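Local coordinates for protein sarcosine oxidase (Pyrococcus horikoshii, PDB 1Y56) that is the FAD-binding beta subunit of an L-proline dehydrogenase complex and probably carries out the oxidation of L-proline, at residues 61-73 against 337-349. Residues are numbered along the deposited sequence; the frame is centred on the assembly and turned at random.
Sequences VRVMKRSVELWKK and GFMMAPAVGEMVA. With FAD (flavin-adenine dinucleotide), chain I.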
loop_
_atom_site.group_PDB
_atom_site.type_symbol
_atom_site.label_atom_id
_atom_site.label_comp_id
_atom_site.label_asym_id
_atom_site.label_seq_id
_atom_site.Cartn_x
_atom_site.Cartn_y
_atom_site.Cartn_z
ATOM N N VAL B 61 -17.199 -50.764 -36.165
ATOM C CA VAL B 61 -17.467 -50.620 -37.583
ATOM C C VAL B 61 -18.968 -50.514 -37.831
ATOM O O VAL B 61 -19.405 -49.685 -38.646
ATOM C CB VAL B 61 -16.834 -51.762 -38.392
ATOM C CG1 VAL B 61 -17.455 -51.873 -39.778
ATOM C CG2 VAL B 61 -15.320 -51.568 -38.481
ATOM N N ARG B 62 -19.754 -51.325 -37.121
ATOM C CA ARG B 62 -21.213 -51.273 -37.248
ATOM C C ARG B 62 -21.752 -49.955 -36.700
ATOM O O ARG B 62 -22.568 -49.298 -37.346
ATOM C CB ARG B 62 -21.901 -52.458 -36.555
ATOM C CG ARG B 62 -21.221 -53.810 -36.721
ATOM C CD ARG B 62 -22.194 -54.899 -37.132
ATOM N NE ARG B 62 -23.505 -54.757 -36.508
ATOM C CZ ARG B 62 -23.945 -55.502 -35.498
ATOM N NH1 ARG B 62 -23.177 -56.455 -34.979
ATOM N NH2 ARG B 62 -25.155 -55.286 -34.996
ATOM N N VAL B 63 -21.282 -49.570 -35.517
ATOM C CA VAL B 63 -21.668 -48.309 -34.905
ATOM C C VAL B 63 -21.350 -47.100 -35.812
ATOM O O VAL B 63 -22.186 -46.218 -35.998
ATOM C CB VAL B 63 -21.015 -48.150 -33.519
ATOM C CG1 VAL B 63 -21.261 -46.765 -32.946
ATOM C CG2 VAL B 63 -21.534 -49.209 -32.571
ATOM N N MET B 64 -20.152 -47.074 -36.385
ATOM C CA MET B 64 -19.766 -45.980 -37.267
ATOM C C MET B 64 -20.485 -45.981 -38.622
ATOM O O MET B 64 -20.799 -44.913 -39.167
ATOM C CB MET B 64 -18.245 -45.915 -37.436
ATOM C CG MET B 64 -17.549 -45.287 -36.233
ATOM S SD MET B 64 -18.425 -43.843 -35.541
ATOM C CE MET B 64 -18.337 -42.705 -36.935
ATOM N N LYS B 65 -20.748 -47.175 -39.159
ATOM C CA LYS B 65 -21.583 -47.301 -40.343
ATOM C C LYS B 65 -22.928 -46.649 -40.039
ATOM O O LYS B 65 -23.405 -45.789 -40.781
ATOM C CB LYS B 65 -21.792 -48.768 -40.726
ATOM C CG LYS B 65 -22.397 -48.949 -42.116
ATOM C CD LYS B 65 -23.454 -50.059 -42.179
ATOM C CE LYS B 65 -23.446 -50.782 -43.546
ATOM N NZ LYS B 65 -23.535 -49.918 -44.772
ATOM N N ARG B 66 -23.529 -47.044 -38.928
ATOM C CA ARG B 66 -24.783 -46.453 -38.545
ATOM C C ARG B 66 -24.607 -44.952 -38.339
ATOM O O ARG B 66 -25.384 -44.150 -38.860
ATOM C CB ARG B 66 -25.308 -47.115 -37.280
ATOM C CG ARG B 66 -26.597 -46.529 -36.788
ATOM C CD ARG B 66 -27.645 -46.691 -37.820
ATOM N NE ARG B 66 -28.860 -46.026 -37.398
ATOM C CZ ARG B 66 -29.714 -45.445 -38.229
ATOM N NH1 ARG B 66 -29.479 -45.442 -39.538
ATOM N NH2 ARG B 66 -30.794 -44.861 -37.745
ATOM N N SER B 67 -23.571 -44.584 -37.592
ATOM C CA SER B 67 -23.328 -43.190 -37.259
ATOM C C SER B 67 -23.304 -42.338 -38.524
ATOM O O SER B 67 -24.012 -41.322 -38.599
ATOM C CB SER B 67 -22.035 -43.033 -36.470
ATOM O OG SER B 67 -22.148 -41.955 -35.564
ATOM N N VAL B 68 -22.528 -42.774 -39.519
ATOM C CA VAL B 68 -22.448 -42.074 -40.802
ATOM C C VAL B 68 -23.820 -41.924 -41.491
ATOM O O VAL B 68 -24.098 -40.890 -42.113
ATOM C CB VAL B 68 -21.394 -42.701 -41.729
ATOM C CG1 VAL B 68 -21.409 -42.054 -43.099
ATOM C CG2 VAL B 68 -20.018 -42.528 -41.110
ATOM N N GLU B 69 -24.687 -42.924 -41.362
ATOM C CA GLU B 69 -26.038 -42.794 -41.901
ATOM C C GLU B 69 -26.748 -41.637 -41.211
ATOM O O GLU B 69 -27.425 -40.832 -41.858
ATOM C CB GLU B 69 -26.827 -44.098 -41.773
ATOM C CG GLU B 69 -26.390 -45.171 -42.769
ATOM C CD GLU B 69 -26.683 -46.609 -42.321
ATOM O OE1 GLU B 69 -25.997 -47.517 -42.852
ATOM O OE2 GLU B 69 -27.579 -46.842 -41.461
ATOM N N LEU B 70 -26.562 -41.525 -39.899
ATOM C CA LEU B 70 -27.199 -40.441 -39.155
ATOM C C LEU B 70 -26.585 -39.073 -39.475
ATOM O O LEU B 70 -27.284 -38.057 -39.510
ATOM C CB LEU B 70 -27.200 -40.730 -37.651
ATOM C CG LEU B 70 -28.003 -41.949 -37.191
ATOM C CD1 LEU B 70 -27.702 -42.245 -35.742
ATOM C CD2 LEU B 70 -29.487 -41.738 -37.387
ATOM N N TRP B 71 -25.281 -39.049 -39.727
ATOM C CA TRP B 71 -24.632 -37.830 -40.208
ATOM C C TRP B 71 -25.217 -37.361 -41.547
ATOM O O TRP B 71 -25.534 -36.190 -41.694
ATOM C CB TRP B 71 -23.111 -38.003 -40.305
ATOM C CG TRP B 71 -22.408 -37.952 -38.977
ATOM C CD1 TRP B 71 -21.706 -38.962 -38.377
ATOM C CD2 TRP B 71 -22.343 -36.835 -38.085
ATOM N NE1 TRP B 71 -21.206 -38.541 -37.172
ATOM C CE2 TRP B 71 -21.579 -37.239 -36.967
ATOM C CE3 TRP B 71 -22.847 -35.527 -38.127
ATOM C CZ2 TRP B 71 -21.306 -36.381 -35.895
ATOM C CZ3 TRP B 71 -22.583 -34.675 -37.059
ATOM C CH2 TRP B 71 -21.822 -35.111 -35.954
ATOM N N LYS B 72 -25.376 -38.274 -42.505
ATOM C CA LYS B 72 -26.011 -37.937 -43.776
ATOM C C LYS B 72 -27.421 -37.396 -43.569
ATOM O O LYS B 72 -27.781 -36.356 -44.124
ATOM C CB LYS B 72 -26.050 -39.137 -44.730
ATOM C CG LYS B 72 -24.834 -39.246 -45.672
ATOM C CD LYS B 72 -25.212 -39.765 -47.068
ATOM C CE LYS B 72 -25.536 -41.251 -47.043
ATOM N NZ LYS B 72 -25.757 -41.787 -48.424
ATOM N N LYS B 73 -28.205 -38.094 -42.755
ATOM C CA LYS B 73 -29.602 -37.745 -42.550
ATOM C C LYS B 73 -29.749 -36.373 -41.915
ATOM O O LYS B 73 -30.397 -35.492 -42.480
ATOM C CB LYS B 73 -30.277 -38.818 -41.696
ATOM C CG LYS B 73 -31.690 -38.523 -41.249
ATOM C CD LYS B 73 -32.051 -39.489 -40.147
ATOM C CE LYS B 73 -33.418 -40.111 -40.351
ATOM N NZ LYS B 73 -34.511 -39.235 -39.840
ATOM N N GLY B 337 -14.714 -39.614 -30.171
ATOM C CA GLY B 337 -16.077 -39.530 -29.665
ATOM C C GLY B 337 -17.001 -38.597 -30.422
ATOM O O GLY B 337 -18.217 -38.726 -30.317
ATOM N N PHE B 338 -16.450 -37.650 -31.177
ATOM C CA PHE B 338 -17.295 -36.749 -31.971
ATOM C C PHE B 338 -18.031 -37.508 -33.081
ATOM O O PHE B 338 -19.253 -37.420 -33.186
ATOM C CB PHE B 338 -16.486 -35.577 -32.531
ATOM C CG PHE B 338 -17.124 -34.894 -33.701
ATOM C CD1 PHE B 338 -16.556 -34.986 -34.968
ATOM C CD2 PHE B 338 -18.283 -34.142 -33.546
ATOM C CE1 PHE B 338 -17.142 -34.338 -36.075
ATOM C CE2 PHE B 338 -18.881 -33.493 -34.647
ATOM C CZ PHE B 338 -18.309 -33.591 -35.906
ATOM N N MET B 339 -17.280 -38.267 -33.878
ATOM C CA MET B 339 -17.843 -39.087 -34.942
ATOM C C MET B 339 -18.893 -40.091 -34.450
ATOM O O MET B 339 -19.874 -40.358 -35.141
ATOM C CB MET B 339 -16.734 -39.787 -35.718
ATOM C CG MET B 339 -15.849 -40.710 -34.913
ATOM S SD MET B 339 -14.526 -41.388 -35.949
ATOM C CE MET B 339 -13.167 -40.229 -35.728
ATOM N N MET B 340 -18.707 -40.623 -33.247
ATOM C CA MET B 340 -19.630 -41.633 -32.723
ATOM C C MET B 340 -20.974 -41.065 -32.264
ATOM O O MET B 340 -21.980 -41.782 -32.228
ATOM C CB MET B 340 -18.987 -42.381 -31.557
ATOM C CG MET B 340 -18.009 -43.451 -31.961
ATOM S SD MET B 340 -17.266 -44.279 -30.546
ATOM C CE MET B 340 -18.692 -45.100 -29.828
ATOM N N ALA B 341 -20.977 -39.782 -31.913
ATOM C CA ALA B 341 -22.052 -39.181 -31.134
ATOM C C ALA B 341 -23.471 -39.497 -31.602
ATOM O O ALA B 341 -24.274 -39.961 -30.797
ATOM C CB ALA B 341 -21.838 -37.676 -30.992
ATOM N N PRO B 342 -23.791 -39.259 -32.895
ATOM C CA PRO B 342 -25.133 -39.540 -33.396
ATOM C C PRO B 342 -25.579 -40.961 -33.100
ATOM O O PRO B 342 -26.728 -41.175 -32.696
ATOM C CB PRO B 342 -24.967 -39.369 -34.899
ATOM C CG PRO B 342 -23.945 -38.351 -35.013
ATOM C CD PRO B 342 -22.947 -38.721 -33.977
ATOM N N ALA B 343 -24.677 -41.917 -33.294
ATOM C CA ALA B 343 -24.973 -43.302 -32.979
ATOM C C ALA B 343 -25.092 -43.572 -31.480
ATOM O O ALA B 343 -26.010 -44.285 -31.064
ATOM C CB ALA B 343 -23.972 -44.232 -33.624
ATOM N N VAL B 344 -24.198 -43.018 -30.656
ATOM C CA VAL B 344 -24.329 -43.286 -29.214
ATOM C C VAL B 344 -25.603 -42.644 -28.659
ATOM O O VAL B 344 -26.200 -43.157 -27.699
ATOM C CB VAL B 344 -23.077 -42.938 -28.347
ATOM C CG1 VAL B 344 -21.798 -43.155 -29.121
ATOM C CG2 VAL B 344 -23.149 -41.537 -27.783
ATOM N N GLY B 345 -26.021 -41.536 -29.276
ATOM C CA GLY B 345 -27.279 -40.893 -28.927
ATOM C C GLY B 345 -28.378 -41.923 -29.084
ATOM O O GLY B 345 -29.100 -42.234 -28.126
ATOM N N GLU B 346 -28.467 -42.479 -30.290
ATOM C CA GLU B 346 -29.405 -43.553 -30.596
ATOM C C GLU B 346 -29.326 -44.716 -29.593
ATOM O O GLU B 346 -30.349 -45.115 -29.042
ATOM C CB GLU B 346 -29.175 -44.052 -32.022
ATOM C CG GLU B 346 -30.342 -44.809 -32.637
ATOM C CD GLU B 346 -30.072 -45.196 -34.088
ATOM O OE1 GLU B 346 -30.611 -44.499 -34.990
ATOM O OE2 GLU B 346 -29.312 -46.177 -34.320
ATOM N N MET B 347 -28.126 -45.243 -29.347
ATOM C CA MET B 347 -27.945 -46.347 -28.395
ATOM C C MET B 347 -28.445 -46.031 -26.981
ATOM O O MET B 347 -29.211 -46.802 -26.412
ATOM C CB MET B 347 -26.475 -46.746 -28.308
ATOM C CG MET B 347 -25.987 -47.642 -29.409
ATOM S SD MET B 347 -24.189 -47.650 -29.398
ATOM C CE MET B 347 -23.872 -49.301 -29.966
ATOM N N VAL B 348 -27.985 -44.911 -26.418
ATOM C CA VAL B 348 -28.341 -44.512 -25.059
ATOM C C VAL B 348 -29.848 -44.317 -24.959
ATOM O O VAL B 348 -30.464 -44.809 -24.024
ATOM C CB VAL B 348 -27.569 -43.240 -24.594
ATOM C CG1 VAL B 348 -28.123 -42.695 -23.274
ATOM C CG2 VAL B 348 -26.078 -43.530 -24.470
ATOM N N ALA B 349 -30.440 -43.626 -25.934
ATOM C CA ALA B 349 -31.897 -43.457 -25.987
ATOM C C ALA B 349 -32.606 -44.812 -25.855
ATOM O O ALA B 349 -33.431 -44.998 -24.969
ATOM C CB ALA B 349 -32.311 -42.760 -27.269
HETATM P PA FAD I . -17.154 -32.810 -24.133
HETATM O O1A FAD I . -15.960 -32.461 -23.296
HETATM O O2A FAD I . -17.301 -32.150 -25.479
HETATM O O5B FAD I . -18.475 -32.597 -23.248
HETATM C C5B FAD I . -18.460 -32.794 -21.844
HETATM C C4B FAD I . -19.116 -31.573 -21.229
HETATM O O4B FAD I . -19.453 -31.854 -19.876
HETATM C C3B FAD I . -18.203 -30.349 -21.213
HETATM O O3B FAD I . -18.751 -29.323 -22.057
HETATM C C2B FAD I . -18.158 -29.926 -19.754
HETATM O O2B FAD I . -18.378 -28.541 -19.542
HETATM C C1B FAD I . -19.331 -30.645 -19.145
HETATM N N9A FAD I . -19.144 -30.870 -17.696
HETATM C C8A FAD I . -18.056 -31.350 -17.063
HETATM N N7A FAD I . -18.312 -31.365 -15.734
HETATM C C5A FAD I . -19.560 -30.892 -15.548
HETATM C C6A FAD I . -20.363 -30.689 -14.431
HETATM N N6A FAD I . -19.906 -30.993 -13.190
HETATM N N1A FAD I . -21.603 -30.188 -14.592
HETATM C C2A FAD I . -22.081 -29.882 -15.817
HETATM N N3A FAD I . -21.333 -30.068 -16.916
HETATM C C4A FAD I . -20.078 -30.579 -16.795
HETATM N N1 FAD I . -13.233 -36.854 -32.191
HETATM C C2 FAD I . -13.621 -37.267 -33.412
HETATM O O2 FAD I . -14.578 -38.058 -33.497
HETATM N N3 FAD I . -13.013 -36.857 -34.542
HETATM C C4 FAD I . -11.977 -35.997 -34.526
HETATM O O4 FAD I . -11.430 -35.619 -35.590
HETATM C C4X FAD I . -11.505 -35.532 -33.304
HETATM N N5 FAD I . -10.463 -34.668 -33.201
HETATM C C5X FAD I . -10.045 -34.232 -31.983
HETATM C C6 FAD I . -8.968 -33.340 -31.920
HETATM C C7 FAD I . -8.515 -32.863 -30.685
HETATM C C7M FAD I . -7.350 -31.901 -30.634
HETATM C C8 FAD I . -9.150 -33.293 -29.510
HETATM C C8M FAD I . -8.714 -32.827 -28.177
HETATM C C9 FAD I . -10.222 -34.184 -29.570
HETATM C C9A FAD I . -10.684 -34.658 -30.799
HETATM N N10 FAD I . -11.724 -35.518 -30.827
HETATM C C10 FAD I . -12.195 -36.005 -32.070
HETATM C "C1'" FAD I . -12.344 -35.960 -29.583
HETATM C "C2'" FAD I . -13.703 -35.335 -29.408
HETATM O "O2'" FAD I . -13.505 -33.946 -29.177
HETATM C "C3'" FAD I . -14.349 -35.942 -28.184
HETATM O "O3'" FAD I . -14.379 -37.368 -28.319
HETATM C "C4'" FAD I . -15.760 -35.406 -28.030
HETATM O "O4'" FAD I . -15.767 -33.970 -27.934
HETATM C "C5'" FAD I . -16.420 -35.988 -26.794
HETATM O "O5'" FAD I . -17.624 -35.252 -26.633
HETATM P P FAD I . -18.299 -35.207 -25.198
HETATM O O1P FAD I . -18.288 -36.614 -24.659
HETATM O O2P FAD I . -19.579 -34.435 -25.349
HETATM O O3P FAD I . -17.181 -34.398 -24.365
#
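Trp71 lays one face of its indole over Pro342, whose CG lies 3.6 Å from the centroid of the Trp71 five-membered ring, a CH-pi contact. The compact, puckered proline ring offers CG and CD to the indole face; lacking an N-H, proline suits the kink of helix 337-349, where the amide of Ala343 also makes no bond to the turn before. With CG anti to the carbonyl carbon, the indole turns NE1 to donate to Met339 O, which lies close to the ring plane, at 3.0 Å. Ser67 OG donates to the same oxygen, so two side chains satisfy a carbonyl at the kink; this small residue fits as a knob among Met339, Met340, Pro342 and Ala343. The amide of the same methionine, Met339 N, donates to FAD O2 at 2.7 Å, linking the junction to the flavin. Branched Val63 spreads its two methyls, CG1 to Ala343 CB and CG2 3.5 Å from Met347 CE. Partly exposed Arg66 grips the buried carboxylate of Glu346 side-on through NE and NH2, a fitting charged partner, the planes 23° apart. The helices cross almost perpendicularly (91°), their axes 7.6 Å apart at closest. Helix 148-161 packs against Trp71 and Phe338, while helix 15-26 and strand 317-318 meet helix 337-354.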